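Local coordinates for exoglucanase A (Cellulomonas fimi, PDB 7CBD), which hydrolyses beta-1,4-glucosidic bonds of cellulose with inversion of anomeric configuration, releasing cellobiose from non-reducing chain ends, here represented by its family 6 catalytic domain, at residues 292-296 with 297-301; 351-355 with 356-360. One frame throughout, in Å; residues are numbered along the deposited sequence.

Contact 1 (292-296 with 297-301)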
ATOM      1  N   MET A 292       7.878  10.649  -4.151  1.00  5.74           N
ATOM      2  CA  MET A 292       7.187   9.383  -4.329  1.00  6.12           C
ATOM      3  C   MET A 292       7.499   8.458  -3.163  1.00  5.23           C
ATOM      4  O   MET A 292       8.598   8.487  -2.602  1.00  5.67           O
ATOM      5  CB  MET A 292       7.618   8.693  -5.639  1.00  6.59           C
ATOM      6  CG  MET A 292       7.640   9.629  -6.851  1.00  8.14           C
ATOM      7  SD  MET A 292       6.061  10.382  -7.296  1.00  8.24           S
ATOM      8  CE  MET A 292       5.315   8.988  -8.119  1.00 11.12           C
ATOM      9  N   LEU A 293       6.520   7.631  -2.810  1.00  5.22           N
ATOM     10  CA  LEU A 293       6.691   6.557  -1.845  1.00  5.18           C
ATOM     11  C   LEU A 293       6.326   5.239  -2.511  1.00  4.48           C
ATOM     12  O   LEU A 293       5.462   5.205  -3.388  1.00  5.77           O
ATOM     13  CB  LEU A 293       5.755   6.722  -0.642  1.00  6.40           C
ATOM     14  CG  LEU A 293       5.836   8.018   0.156  1.00  5.65           C
ATOM     15  CD1 LEU A 293       4.724   8.049   1.186  1.00  6.86           C
ATOM     16  CD2 LEU A 293       7.194   8.147   0.840  1.00  7.60           C
ATOM     17  N   VAL A 294       6.978   4.150  -2.095  1.00  4.61           N
ATOM     18  CA  VAL A 294       6.541   2.801  -2.440  1.00  5.09           C
ATOM     19  C   VAL A 294       6.240   2.056  -1.147  1.00  4.51           C
ATOM     20  O   VAL A 294       7.062   2.063  -0.224  1.00  5.34           O
ATOM     21  CB  VAL A 294       7.580   2.027  -3.277  1.00  6.62           C
ATOM     22  CG1 VAL A 294       7.048   0.635  -3.605  1.00  6.65           C
ATOM     23  CG2 VAL A 294       7.906   2.762  -4.552  1.00  6.65           C
ATOM     24  N   ASP A 295       5.065   1.424  -1.086  1.00  4.84           N
ATOM     25  CA  ASP A 295       4.725   0.491  -0.019  1.00  4.67           C
ATOM     26  C   ASP A 295       5.466  -0.810  -0.292  1.00  4.91           C
ATOM     27  O   ASP A 295       5.102  -1.555  -1.210  1.00  5.49           O
ATOM     28  CB  ASP A 295       3.218   0.248  -0.015  1.00  4.04           C
ATOM     29  CG  ASP A 295       2.765  -0.653   1.124  1.00  4.73           C
ATOM     30  OD1 ASP A 295       3.621  -1.135   1.895  1.00  5.03           O
ATOM     31  OD2 ASP A 295       1.543  -0.870   1.264  1.00  5.61           O
ATOM     32  N   THR A 296       6.512  -1.076   0.494  1.00  5.44           N
ATOM     33  CA  THR A 296       7.356  -2.257   0.337  1.00  4.60           C
ATOM     34  C   THR A 296       6.988  -3.372   1.316  1.00  5.26           C
ATOM     35  O   THR A 296       7.764  -4.319   1.504  1.00  6.04           O
ATOM     36  CB  THR A 296       8.830  -1.870   0.489  1.00  6.00           C
ATOM     37  OG1 THR A 296       9.014  -1.202   1.742  1.00  6.21           O
ATOM     38  CG2 THR A 296       9.262  -0.941  -0.635  1.00  6.91           C
ATOM     39  N   SER A 297       5.793  -3.299   1.906  1.00  5.15           N
ATOM     40  CA  SER A 297       5.407  -4.239   2.951  1.00  5.05           C
ATOM     41  C   SER A 297       5.404  -5.685   2.472  1.00  5.10           C
ATOM     42  O   SER A 297       5.747  -6.593   3.242  1.00  6.57           O
ATOM     43  CB  SER A 297       4.033  -3.867   3.496  1.00  5.64           C
ATOM     44  OG  SER A 297       3.071  -3.714   2.461  1.00  5.89           O
ATOM     45  N   ARG A 298       4.974  -5.931   1.227  1.00  5.52           N
ATOM     46  CA  ARG A 298       4.721  -7.303   0.800  1.00  5.91           C
ATOM     47  C   ARG A 298       5.163  -7.560  -0.635  1.00  5.24           C
ATOM     48  O   ARG A 298       4.620  -8.452  -1.299  1.00  6.11           O
ATOM     49  CB  ARG A 298       3.246  -7.690   1.000  1.00  6.36           C
ATOM     50  CG  ARG A 298       2.774  -7.546   2.443  1.00  6.93           C
ATOM     51  CD  ARG A 298       1.348  -8.020   2.645  1.00  7.23           C
ATOM     52  NE  ARG A 298       0.429  -7.247   1.812  1.00  6.99           N
ATOM     53  CZ  ARG A 298      -0.888  -7.437   1.764  1.00  7.18           C
ATOM     54  NH1 ARG A 298      -1.455  -8.393   2.500  1.00  8.24           N
ATOM     55  NH2 ARG A 298      -1.639  -6.683   0.964  1.00  8.55           N
ATOM     56  N   ASN A 299       6.168  -6.826  -1.124  1.00  5.20           N
ATOM     57  CA  ASN A 299       6.577  -6.906  -2.523  1.00  5.66           C
ATOM     58  C   ASN A 299       7.968  -7.509  -2.713  1.00  5.74           C
ATOM     59  O   ASN A 299       8.569  -7.331  -3.775  1.00  6.52           O
ATOM     60  CB  ASN A 299       6.455  -5.552  -3.235  1.00  5.84           C
ATOM     61  CG  ASN A 299       7.430  -4.511  -2.712  1.00  6.46           C
ATOM     62  OD1 ASN A 299       8.233  -4.778  -1.823  1.00  6.62           O
ATOM     63  ND2 ASN A 299       7.354  -3.304  -3.268  1.00  8.27           N
ATOM     64  N   GLY A 300       8.484  -8.231  -1.712  1.00  5.69           N
ATOM     65  CA  GLY A 300       9.844  -8.748  -1.802  1.00  6.39           C
ATOM     66  C   GLY A 300      10.009  -9.927  -2.747  1.00  6.30           C
ATOM     67  O   GLY A 300      11.043 -10.053  -3.411  1.00  7.89           O
ATOM     68  N   TRP A 301       9.023 -10.825  -2.797  1.00  6.56           N
ATOM     69  CA  TRP A 301       9.095 -12.018  -3.653  1.00  6.16           C
ATOM     70  C   TRP A 301      10.411 -12.783  -3.474  1.00  6.32           C
ATOM     71  O   TRP A 301      11.132 -13.072  -4.434  1.00  6.99           O
ATOM     72  CB  TRP A 301       8.824 -11.667  -5.120  1.00  6.28           C
ATOM     73  CG  TRP A 301       7.409 -11.267  -5.328  1.00  5.98           C
ATOM     74  CD1 TRP A 301       6.931 -10.008  -5.567  1.00  6.33           C
ATOM     75  CD2 TRP A 301       6.265 -12.128  -5.271  1.00  6.63           C
ATOM     76  NE1 TRP A 301       5.558 -10.035  -5.678  1.00  6.84           N
ATOM     77  CE2 TRP A 301       5.125 -11.324  -5.493  1.00  6.73           C
ATOM     78  CE3 TRP A 301       6.091 -13.503  -5.050  1.00  7.50           C
ATOM     79  CZ2 TRP A 301       3.831 -11.850  -5.507  1.00  6.78           C
ATOM     80  CZ3 TRP A 301       4.806 -14.024  -5.067  1.00  7.05           C
ATOM     81  CH2 TRP A 301       3.693 -13.199  -5.290  1.00  6.94           C
TER
HETATM   82  O   HOH W   1       4.230  -4.164  -0.965  1.00  6.13           O
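D295 and S297 form an Asx turn where the inner strand 291-295 of the family 6 barrel runs into the loop beside D371, the predicted nucleophile. The turn is defined by S297 N reaching D295 OD1 at 3.1 Å, with an N-H...O angle of 156°. S297 OG donates to the same oxygen: OG lies between the backbone N and the carbonyl carbon (chi1 52°), which brings it to 2.7 Å from D295 OD1. Both donors approach from one face of the carboxylate, S297 N about 38° out of its plane, so this serine grips OD1 twice from the same side. The carboxylate has further partners: OD2 accepts from A234 N and K365 N, and OD1 takes a weak bond from I364 N. With an alanine here, S297 N and S297 OG would probably lose their shared acceptor, and A234 N and K365 N theirs, so the turn would be free to open. A second link runs through the backbone, where water 1 donates to D295 O at 2.8 Å and accepts from R298 N at 2.9 Å. N299 turns back toward the strand end, its OD1 3.4 Å from T296 CA, while V294 CG1 lies 4.0 Å from N299 ND2, the two side chains crossing at about a right angle. N299 ND2 donates to D232 OD2. The water ties R298 N to the strand end, while the R298 guanidinium forms a salt bridge with D371. Because all the partners named for D295 are donors, they are likely to favour a charged carboxylate, and D295 probably acts as a second-shell residue that positions the loop carrying R298.

Contact 2 (351-355 with 356-360)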
ATOM      1  N   SER A 351      18.758   5.241  -1.514  0.66 12.52           N
ATOM      2  CA  SER A 351      19.689   5.628  -2.560  0.66 13.21           C
ATOM      3  C   SER A 351      19.579   4.688  -3.757  0.66 13.72           C
ATOM      4  O   SER A 351      19.037   3.582  -3.669  0.66 14.90           O
ATOM      5  CB  SER A 351      21.119   5.590  -2.026  0.66 15.02           C
ATOM      6  OG  SER A 351      21.482   4.261  -1.718  0.66 16.23           O
ATOM      7  N   GLY A 352      20.106   5.151  -4.890  1.00 13.93           N
ATOM      8  CA  GLY A 352      20.254   4.332  -6.076  1.00 14.11           C
ATOM      9  C   GLY A 352      19.133   4.411  -7.089  1.00 14.12           C
ATOM     10  O   GLY A 352      19.200   3.708  -8.108  1.00 15.26           O
ATOM     11  N   TYR A 353      18.121   5.245  -6.856  1.00 12.58           N
ATOM     12  CA  TYR A 353      16.930   5.299  -7.699  1.00 12.14           C
ATOM     13  C   TYR A 353      16.547   6.747  -7.991  1.00 11.25           C
ATOM     14  O   TYR A 353      15.398   7.157  -7.812  1.00 10.45           O
ATOM     15  CB  TYR A 353      15.753   4.606  -7.017  1.00 12.32           C
ATOM     16  CG  TYR A 353      16.060   3.257  -6.411  1.00 14.41           C
ATOM     17  CD1 TYR A 353      16.254   2.138  -7.213  1.00 16.21           C
ATOM     18  CD2 TYR A 353      16.129   3.098  -5.034  1.00 16.10           C
ATOM     19  CE1 TYR A 353      16.514   0.901  -6.658  1.00 18.52           C
ATOM     20  CE2 TYR A 353      16.387   1.864  -4.470  1.00 18.25           C
ATOM     21  CZ  TYR A 353      16.585   0.772  -5.285  1.00 19.94           C
ATOM     22  OH  TYR A 353      16.849  -0.455  -4.713  1.00 23.27           O
ATOM     23  N   ALA A 354      17.509   7.537  -8.476  1.00 11.33           N
ATOM     24  CA  ALA A 354      17.316   8.983  -8.582  1.00 11.97           C
ATOM     25  C   ALA A 354      16.061   9.351  -9.370  1.00 10.28           C
ATOM     26  O   ALA A 354      15.304  10.244  -8.966  1.00 11.44           O
ATOM     27  CB  ALA A 354      18.550   9.629  -9.210  1.00 14.13           C
ATOM     28  N   ALA A 355      15.812   8.671 -10.490  1.00 10.06           N
ATOM     29  CA  ALA A 355      14.691   9.073 -11.337  1.00 10.51           C
ATOM     30  C   ALA A 355      13.335   8.783 -10.709  1.00  8.13           C
ATOM     31  O   ALA A 355      12.316   9.276 -11.213  1.00  8.87           O
ATOM     32  CB  ALA A 355      14.798   8.421 -12.715  1.00 11.51           C
ATOM     33  N   SER A 356      13.292   8.000  -9.635  1.00  7.15           N
ATOM     34  CA  SER A 356      12.036   7.698  -8.973  1.00  6.98           C
ATOM     35  C   SER A 356      11.650   8.744  -7.937  1.00  7.52           C
ATOM     36  O   SER A 356      10.534   8.684  -7.418  1.00  7.76           O
ATOM     37  CB  SER A 356      12.120   6.324  -8.300  1.00  7.57           C
ATOM     38  OG  SER A 356      12.334   5.298  -9.252  1.00  8.35           O
ATOM     39  N   HIS A 357      12.559   9.652  -7.581  1.00  6.91           N
ATOM     40  CA  HIS A 357      12.257  10.751  -6.660  1.00  7.17           C
ATOM     41  C   HIS A 357      11.625  10.248  -5.361  1.00  6.68           C
ATOM     42  O   HIS A 357      10.581  10.735  -4.927  1.00  7.39           O
ATOM     43  CB  HIS A 357      11.369  11.804  -7.331  1.00  8.71           C
ATOM     44  CG  HIS A 357      12.028  12.502  -8.474  1.00  9.77           C
ATOM     45  ND1 HIS A 357      12.629  13.735  -8.343  1.00 12.57           N
ATOM     46  CD2 HIS A 357      12.195  12.137  -9.768  1.00 10.72           C
ATOM     47  CE1 HIS A 357      13.135  14.100  -9.507  1.00 12.94           C
ATOM     48  NE2 HIS A 357      12.892  13.145 -10.387  1.00 12.11           N
ATOM     49  N   LEU A 358      12.273   9.271  -4.728  1.00  6.74           N
ATOM     50  CA  LEU A 358      11.694   8.573  -3.586  1.00  7.01           C
ATOM     51  C   LEU A 358      11.952   9.330  -2.286  1.00  7.35           C
ATOM     52  O   LEU A 358      13.103   9.517  -1.883  1.00  9.01           O
ATOM     53  CB  LEU A 358      12.267   7.161  -3.475  1.00  8.23           C
ATOM     54  CG  LEU A 358      11.898   6.225  -4.633  1.00  8.85           C
ATOM     55  CD1 LEU A 358      12.823   5.016  -4.656  1.00 10.19           C
ATOM     56  CD2 LEU A 358      10.445   5.781  -4.542  1.00  9.90           C
ATOM     57  N   ASP A 359      10.872   9.713  -1.606  1.00  6.55           N
ATOM     58  CA  ASP A 359      11.001  10.275  -0.265  1.00  6.47           C
ATOM     59  C   ASP A 359      11.361   9.205   0.758  1.00  6.19           C
ATOM     60  O   ASP A 359      12.073   9.492   1.729  1.00  5.91           O
ATOM     61  CB  ASP A 359       9.683  10.927   0.166  1.00  6.90           C
ATOM     62  CG  ASP A 359       9.443  12.285  -0.472  1.00  7.06           C
ATOM     63  OD1 ASP A 359      10.347  12.849  -1.127  1.00  7.01           O
ATOM     64  OD2 ASP A 359       8.317  12.797  -0.316  1.00  7.37           O
ATOM     65  N   ALA A 360      10.857   7.983   0.574  1.00  6.06           N
ATOM     66  CA  ALA A 360      11.005   6.895   1.534  1.00  6.44           C
ATOM     67  C   ALA A 360      10.408   5.623   0.952  1.00  6.36           C
ATOM     68  O   ALA A 360       9.560   5.664   0.054  1.00  6.22           O
ATOM     69  CB  ALA A 360      10.291   7.210   2.850  1.00  6.93           C
TER
HETATM   70  O   HOH W   2      14.971   8.708  -5.535  1.00 10.55           O
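The imidazole of H357 meets the backbone of A354 and A355: A354 O lies 3.7 Å above one face of the H357 ring plane, offset toward the rim, while A355 O sits at the edge near that plane, 3.2 Å from H357 CD2. The H357 ring also stacks with that of H278, on helix 270-283. These groups belong to a short 3-10 turn that leads into strand 358-362, as two successive i to i+3 bonds demonstrate. S356 N donates to Y353 O at 2.9 Å and H357 N to A354 O at 3.1 Å. H357 then adopts left-handed backbone angles, which end the turn. Water 2 bridges the turn to the strand, donating to Y353 O at 2.8 Å and accepting from L358 N at 2.9 Å, so Y353 O serves both the turn and the water. Facing the helix, S356 OG bonds to I271 O, tying the turn to helix 270-283. L358 CD1 comes obliquely to the tyrosine ring, lying 3.8 Å from both Y353 CB and Y353 CD2.

Overall arrangement
Contact 1 precedes contact 2 along the chain, and their centres lie about 13 Å apart within the same family 6 domain. They include parts of neighbouring parallel strands, 291-295 and 358-362, of the mixed central sheet. M292 N lies 2.8 Å from H357 O and M292 O 2.8 Å from D359 N, both probable hydrogen bonds, which sets the parallel register. Contact 2 lies where the chain enters strand 358-362, contact 1 where it leaves strand 291-295. Because the strands are parallel, these are opposite ends: buried contact 1 is at the C-terminal end, beside the predicted nucleophile, where such barrel enzymes carry the active site; contact 2 is at the surface, away from it. Helix 270-283 packs against both.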